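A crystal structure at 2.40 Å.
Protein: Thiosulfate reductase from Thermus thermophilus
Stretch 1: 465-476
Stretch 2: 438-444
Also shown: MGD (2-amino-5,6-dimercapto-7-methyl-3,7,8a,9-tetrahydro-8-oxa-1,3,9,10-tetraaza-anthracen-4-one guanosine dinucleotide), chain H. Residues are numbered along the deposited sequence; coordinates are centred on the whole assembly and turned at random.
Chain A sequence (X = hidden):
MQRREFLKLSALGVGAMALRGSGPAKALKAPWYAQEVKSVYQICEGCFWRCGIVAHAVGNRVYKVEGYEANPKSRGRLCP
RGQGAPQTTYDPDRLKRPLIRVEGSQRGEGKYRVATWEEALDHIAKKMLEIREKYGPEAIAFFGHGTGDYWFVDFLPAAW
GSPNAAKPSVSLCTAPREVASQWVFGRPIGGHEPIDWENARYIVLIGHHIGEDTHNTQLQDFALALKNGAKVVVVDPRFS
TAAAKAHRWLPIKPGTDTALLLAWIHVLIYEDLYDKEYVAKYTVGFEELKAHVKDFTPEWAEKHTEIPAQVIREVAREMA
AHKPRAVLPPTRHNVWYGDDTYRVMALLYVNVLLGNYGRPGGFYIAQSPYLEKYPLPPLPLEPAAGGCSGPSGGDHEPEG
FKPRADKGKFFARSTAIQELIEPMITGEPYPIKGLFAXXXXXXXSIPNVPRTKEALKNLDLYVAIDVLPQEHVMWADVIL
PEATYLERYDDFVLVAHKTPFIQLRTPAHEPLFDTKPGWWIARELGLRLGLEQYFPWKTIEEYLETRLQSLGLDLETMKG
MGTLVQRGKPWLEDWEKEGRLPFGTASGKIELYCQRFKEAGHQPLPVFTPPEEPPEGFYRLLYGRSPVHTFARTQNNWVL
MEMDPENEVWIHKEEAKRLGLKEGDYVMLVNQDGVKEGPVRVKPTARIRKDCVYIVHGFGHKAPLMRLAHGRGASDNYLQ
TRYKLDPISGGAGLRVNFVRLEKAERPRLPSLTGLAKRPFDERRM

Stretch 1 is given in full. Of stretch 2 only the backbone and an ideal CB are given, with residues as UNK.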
# COMPACT_ATOMS: atom_id res chain seq x y z
N ILE A 465 1.85 32.44 45.56
CA ILE A 465 2.42 31.15 46.02
C ILE A 465 2.58 30.30 44.73
O ILE A 465 1.59 29.93 44.08
CB ILE A 465 1.46 30.48 47.05
CG1 ILE A 465 0.81 31.56 47.92
CG2 ILE A 465 2.22 29.44 47.89
CD1 ILE A 465 0.07 31.06 49.17
N ASP A 466 3.83 29.97 44.38
CA ASP A 466 4.10 29.28 43.11
C ASP A 466 5.44 28.52 43.15
O ASP A 466 6.07 28.42 44.21
CB ASP A 466 4.19 30.36 42.02
CG ASP A 466 3.65 29.89 40.63
OD1 ASP A 466 2.62 30.44 40.18
OD2 ASP A 466 4.27 29.02 40.00
N VAL A 467 5.89 28.00 42.01
CA VAL A 467 7.19 27.32 41.93
C VAL A 467 8.22 27.97 40.98
O VAL A 467 9.42 28.00 41.27
CB VAL A 467 7.16 25.85 41.47
CG1 VAL A 467 8.60 25.27 41.43
CG2 VAL A 467 6.25 25.00 42.37
N LEU A 468 7.75 28.46 39.84
CA LEU A 468 8.67 29.04 38.88
C LEU A 468 8.56 30.59 38.92
O LEU A 468 7.59 31.12 39.46
CB LEU A 468 8.38 28.48 37.46
CG LEU A 468 8.33 26.94 37.22
CD1 LEU A 468 7.38 26.57 36.04
CD2 LEU A 468 9.75 26.37 36.98
N PRO A 469 9.61 31.32 38.46
CA PRO A 469 9.55 32.78 38.46
C PRO A 469 8.91 33.28 37.16
O PRO A 469 9.59 33.73 36.24
CB PRO A 469 11.01 33.22 38.59
CG PRO A 469 11.81 32.07 38.03
CD PRO A 469 11.00 30.82 38.38
N GLN A 470 7.58 33.16 37.10
CA GLN A 470 6.76 33.59 35.95
C GLN A 470 6.65 35.12 35.86
O GLN A 470 7.11 35.81 36.76
CB GLN A 470 5.39 32.99 36.08
CG GLN A 470 5.33 31.50 36.05
CD GLN A 470 4.57 31.00 34.85
OE1 GLN A 470 4.39 29.80 34.63
NE2 GLN A 470 4.09 31.96 34.04
N GLU A 471 6.02 35.64 34.82
CA GLU A 471 5.90 37.10 34.73
C GLU A 471 4.96 37.74 35.77
O GLU A 471 5.15 38.91 36.13
CB GLU A 471 5.49 37.60 33.33
CG GLU A 471 5.44 39.13 33.28
CD GLU A 471 4.61 39.68 32.14
OE1 GLU A 471 4.59 40.92 31.96
OE2 GLU A 471 3.97 38.86 31.44
N HIS A 472 3.96 37.03 36.28
CA HIS A 472 3.03 37.60 37.30
C HIS A 472 3.43 37.29 38.78
O HIS A 472 2.80 37.80 39.69
CB HIS A 472 1.61 37.07 37.18
CG HIS A 472 1.43 35.70 37.70
ND1 HIS A 472 0.97 35.42 38.95
CD2 HIS A 472 1.81 34.54 37.19
CE1 HIS A 472 1.08 34.13 39.18
NE2 HIS A 472 1.59 33.57 38.12
N VAL A 473 4.42 36.43 39.01
CA VAL A 473 4.88 36.11 40.36
C VAL A 473 5.88 37.22 40.81
O VAL A 473 5.94 37.60 42.00
CB VAL A 473 5.60 34.70 40.45
CG1 VAL A 473 6.21 34.46 41.84
CG2 VAL A 473 4.62 33.56 40.07
N MET A 474 6.64 37.74 39.86
CA MET A 474 7.62 38.79 40.10
C MET A 474 7.03 40.23 40.13
O MET A 474 7.73 41.22 39.91
CB MET A 474 8.80 38.69 39.11
CG MET A 474 9.36 37.26 38.91
SD MET A 474 9.83 36.43 40.47
CE MET A 474 11.26 37.46 41.01
N TRP A 475 5.72 40.32 40.38
CA TRP A 475 5.02 41.62 40.59
C TRP A 475 4.51 41.63 42.04
O TRP A 475 3.84 42.57 42.46
CB TRP A 475 3.80 41.80 39.68
CG TRP A 475 4.10 42.39 38.35
CD1 TRP A 475 5.00 41.94 37.42
CD2 TRP A 475 3.49 43.56 37.78
NE1 TRP A 475 4.98 42.75 36.31
CE2 TRP A 475 4.06 43.74 36.50
CE3 TRP A 475 2.49 44.45 38.21
CZ2 TRP A 475 3.69 44.81 35.65
CZ3 TRP A 475 2.12 45.50 37.38
CH2 TRP A 475 2.72 45.67 36.10
N ALA A 476 4.83 40.59 42.80
CA ALA A 476 4.36 40.47 44.18
C ALA A 476 5.16 41.07 45.36
O ALA A 476 6.40 41.18 45.28
CB ALA A 476 4.10 38.94 44.48
N UNK A 438 -2.77 31.76 44.24
CA UNK A 438 -2.23 30.42 44.53
C UNK A 438 -2.18 29.63 43.19
O UNK A 438 -3.23 29.24 42.69
CB UNK A 438 -3.08 29.70 45.57
N UNK A 439 -0.99 29.43 42.62
CA UNK A 439 -0.83 28.70 41.37
C UNK A 439 -1.83 29.01 40.26
O UNK A 439 -2.50 28.13 39.73
CB UNK A 439 -0.90 27.20 41.67
N UNK A 440 -1.96 30.28 39.92
CA UNK A 440 -2.92 30.69 38.89
C UNK A 440 -2.21 31.78 38.06
O UNK A 440 -1.64 32.73 38.61
CB UNK A 440 -4.23 31.20 39.50
N UNK A 441 -2.19 31.62 36.74
CA UNK A 441 -1.46 32.53 35.84
C UNK A 441 -2.21 33.86 35.56
O UNK A 441 -2.95 33.97 34.59
CB UNK A 441 -1.19 31.81 34.52
N UNK A 442 -2.00 34.86 36.41
CA UNK A 442 -2.66 36.16 36.24
C UNK A 442 -2.54 36.77 34.82
O UNK A 442 -3.53 37.29 34.28
CB UNK A 442 -2.07 37.14 37.25
N UNK A 443 -1.36 36.72 34.22
CA UNK A 443 -1.14 37.29 32.88
C UNK A 443 -1.43 36.38 31.65
O UNK A 443 -1.35 36.85 30.52
CB UNK A 443 0.32 37.74 32.80
N UNK A 444 -1.74 35.10 31.84
CA UNK A 444 -2.04 34.22 30.70
C UNK A 444 -3.47 33.62 30.75
O UNK A 444 -4.04 33.25 29.70
CB UNK A 444 -1.01 33.09 30.65
PB MGD H . -1.32 27.68 33.96
O1B MGD H . -0.87 28.54 32.81
O2B MGD H . -0.84 26.27 34.05
O3B MGD H . -2.92 27.90 33.98
O3A MGD H . -5.39 28.36 34.05
PA MGD H . -4.14 28.15 35.03
O1A MGD H . -4.13 26.88 35.85
O2A MGD H . -3.91 29.47 35.68
O5' MGD H . -0.88 28.34 35.31
C5' MGD H . -0.48 27.56 36.43
C4' MGD H . 0.30 28.51 37.35
O4' MGD H . 0.43 27.70 38.52
C3' MGD H . 1.71 28.84 36.91
O3' MGD H . 2.04 30.07 37.56
C2' MGD H . 2.50 27.66 37.49
O2' MGD H . 3.84 28.07 37.61
C1' MGD H . 1.83 27.41 38.84
N9 MGD H . 1.95 26.05 39.49
C8 MGD H . 2.01 24.88 38.86
N7 MGD H . 2.07 23.82 39.71
C5 MGD H . 2.01 24.31 40.96
C6 MGD H . 1.97 23.76 42.39
O6 MGD H . 2.07 22.51 42.65
N1 MGD H . 1.86 24.69 43.39
C2 MGD H . 1.79 26.05 43.18
N2 MGD H . 1.69 26.96 44.19
N3 MGD H . 1.80 26.54 41.93
C4 MGD H . 1.92 25.79 40.79
C10 MGD H . -6.19 27.24 33.57
C11 MGD H . -7.41 27.81 32.93
O11 MGD H . -6.95 28.89 32.12
C12 MGD H . -8.27 26.89 32.15
S12 MGD H . -8.79 25.38 32.78
C13 MGD H . -8.75 27.21 30.95
S13 MGD H . -9.68 26.25 29.96
C14 MGD H . -8.60 28.47 30.29
N15 MGD H . -7.77 28.26 29.06
C16 MGD H . -7.37 29.43 28.47
C17 MGD H . -7.05 29.64 27.05
O17 MGD H . -7.09 28.66 26.24
N18 MGD H . -6.75 30.87 26.65
C19 MGD H . -6.70 31.93 27.47
N19 MGD H . -6.32 33.17 27.04
N20 MGD H . -7.01 31.80 28.76
C21 MGD H . -7.32 30.63 29.32
N22 MGD H . -7.55 30.55 30.64
C23 MGD H . -8.03 29.39 31.32

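Position 438 pairs with Ile-465 in a parallel bridge, the two CA atoms 4.9 Å apart, and its CB lies on the same sheet face as the Ile-465 side chain, 4.8 Å from Ile-465 CB. An apolar neighbor favors a branched aliphatic or an aromatic residue. The residue is Tyr-438, whose CD1 packs 3.9 Å from Ile-465 CB, while CE1 comes within 3.5 Å of MGD N2.

At 439 phi is positive (43°), which by itself favors glycine, and an ideal CB would lie 2.8 Å from MGD N3, a clash. Glycine answers both constraints, and the residue is Gly-439. Its N donates to Ile-465 O (3.0 Å, 162°), an acceptor that also receives a hydrogen bond from MGD N2 (3.0 Å), so one carbonyl, Ile-465 O, holds both the backbone of stretch 2 and the cofactor.

Position 440 points its CB away from stretch 1, with extended backbone angles; stretch 1 therefore sets little limit, and a beta-branched residue would be comfortable. It is Ile-440. Its backbone matters more here: the carbonyl O lies 3.1 Å from His-472 CE1.

At 441 the CB points sideways, 4.9 Å from His-472 CD2 and 5.3 Å from Gln-470 NE2. Asn or Asp, whose oxygen lies one atom further out, could reach the amide; Ser or Thr would fit but fall short. The residue is Asn-441: its OD1 comes 3.1 Å from Gln-470 NE2, and its CA sits over the face of the His-472 ring, 4.3 Å from the centroid. Its backbone N donates to MGD O2A (3.0 Å).

Position 442 directs its CB toward His-472, 3.7 Å from His-472 CB, with helical angles. An aliphatic chain such as leucine, methionine or isoleucine could pack beside the imidazole. Leu-442 packs there, its CG 3.7 Å from His-472 ND1, while its backbone N lies over one face of the ring.

Position 443 also points toward stretch 1, its CB 4.1 Å from Glu-471 OE2 and 4.6 Å from His-472 CB. The carboxylate might invite a basic group, but the CA and CB carbons of His-472 and the indole of Trp-475 beyond them suit a flat, apolar ring. Phe-443 has the largest area covered by the other stretch, 109 Å². His-472 CB stands over its face, 3.8 Å from the ring centroid, and its edge meets the face of the Trp-475 five-membered ring, with centroids 5.1 Å apart and planes at 84°.

At 444 the CB points sideways and finds nothing of stretch 1 within 5.5 Å, so many residues would fit; a long polar side chain could approach the Glu-471 carboxylate, directly or through water. His-444 NE2 is hydrogen-bonded to water 2 at 2.8 Å, and that water donates to Glu-471 OE2 at 3.0 Å.

Stretch 2 438-444: YGINLFH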
# COMPACT_ATOMS: atom_id res chain seq x y z
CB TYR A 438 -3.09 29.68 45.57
CG TYR A 438 -2.61 28.25 45.77
CD1 TYR A 438 -1.45 27.98 46.50
CD2 TYR A 438 -3.24 27.18 45.11
CE1 TYR A 438 -0.91 26.69 46.56
CE2 TYR A 438 -2.73 25.89 45.17
CZ TYR A 438 -1.56 25.65 45.90
OH TYR A 438 -1.01 24.38 45.96
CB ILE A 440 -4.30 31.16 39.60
CG1 ILE A 440 -5.41 31.40 38.57
CG2 ILE A 440 -4.06 32.38 40.49
CD1 ILE A 440 -5.40 32.79 37.93
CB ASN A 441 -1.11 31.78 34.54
CG ASN A 441 0.27 32.14 33.98
OD1 ASN A 441 1.06 31.27 33.59
ND2 ASN A 441 0.55 33.44 33.92
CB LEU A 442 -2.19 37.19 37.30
CG LEU A 442 -2.43 36.89 38.79
CD1 LEU A 442 -1.92 38.07 39.66
CD2 LEU A 442 -3.93 36.60 39.06
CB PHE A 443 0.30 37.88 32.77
CG PHE A 443 0.64 38.95 33.82
CD1 PHE A 443 1.99 39.27 34.10
CD2 PHE A 443 -0.36 39.62 34.54
CE1 PHE A 443 2.33 40.24 35.08
CE2 PHE A 443 -0.04 40.60 35.53
CZ PHE A 443 1.31 40.90 35.80
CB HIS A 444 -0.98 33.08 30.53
CG HIS A 444 0.37 33.50 30.05
ND1 HIS A 444 0.81 33.30 28.78
CD2 HIS A 444 1.38 34.13 30.68
CE1 HIS A 444 2.01 33.80 28.63
NE2 HIS A 444 2.39 34.31 29.78
O HOH W 1 0.71 31.81 41.16
O HOH W 2 4.42 36.09 30.49
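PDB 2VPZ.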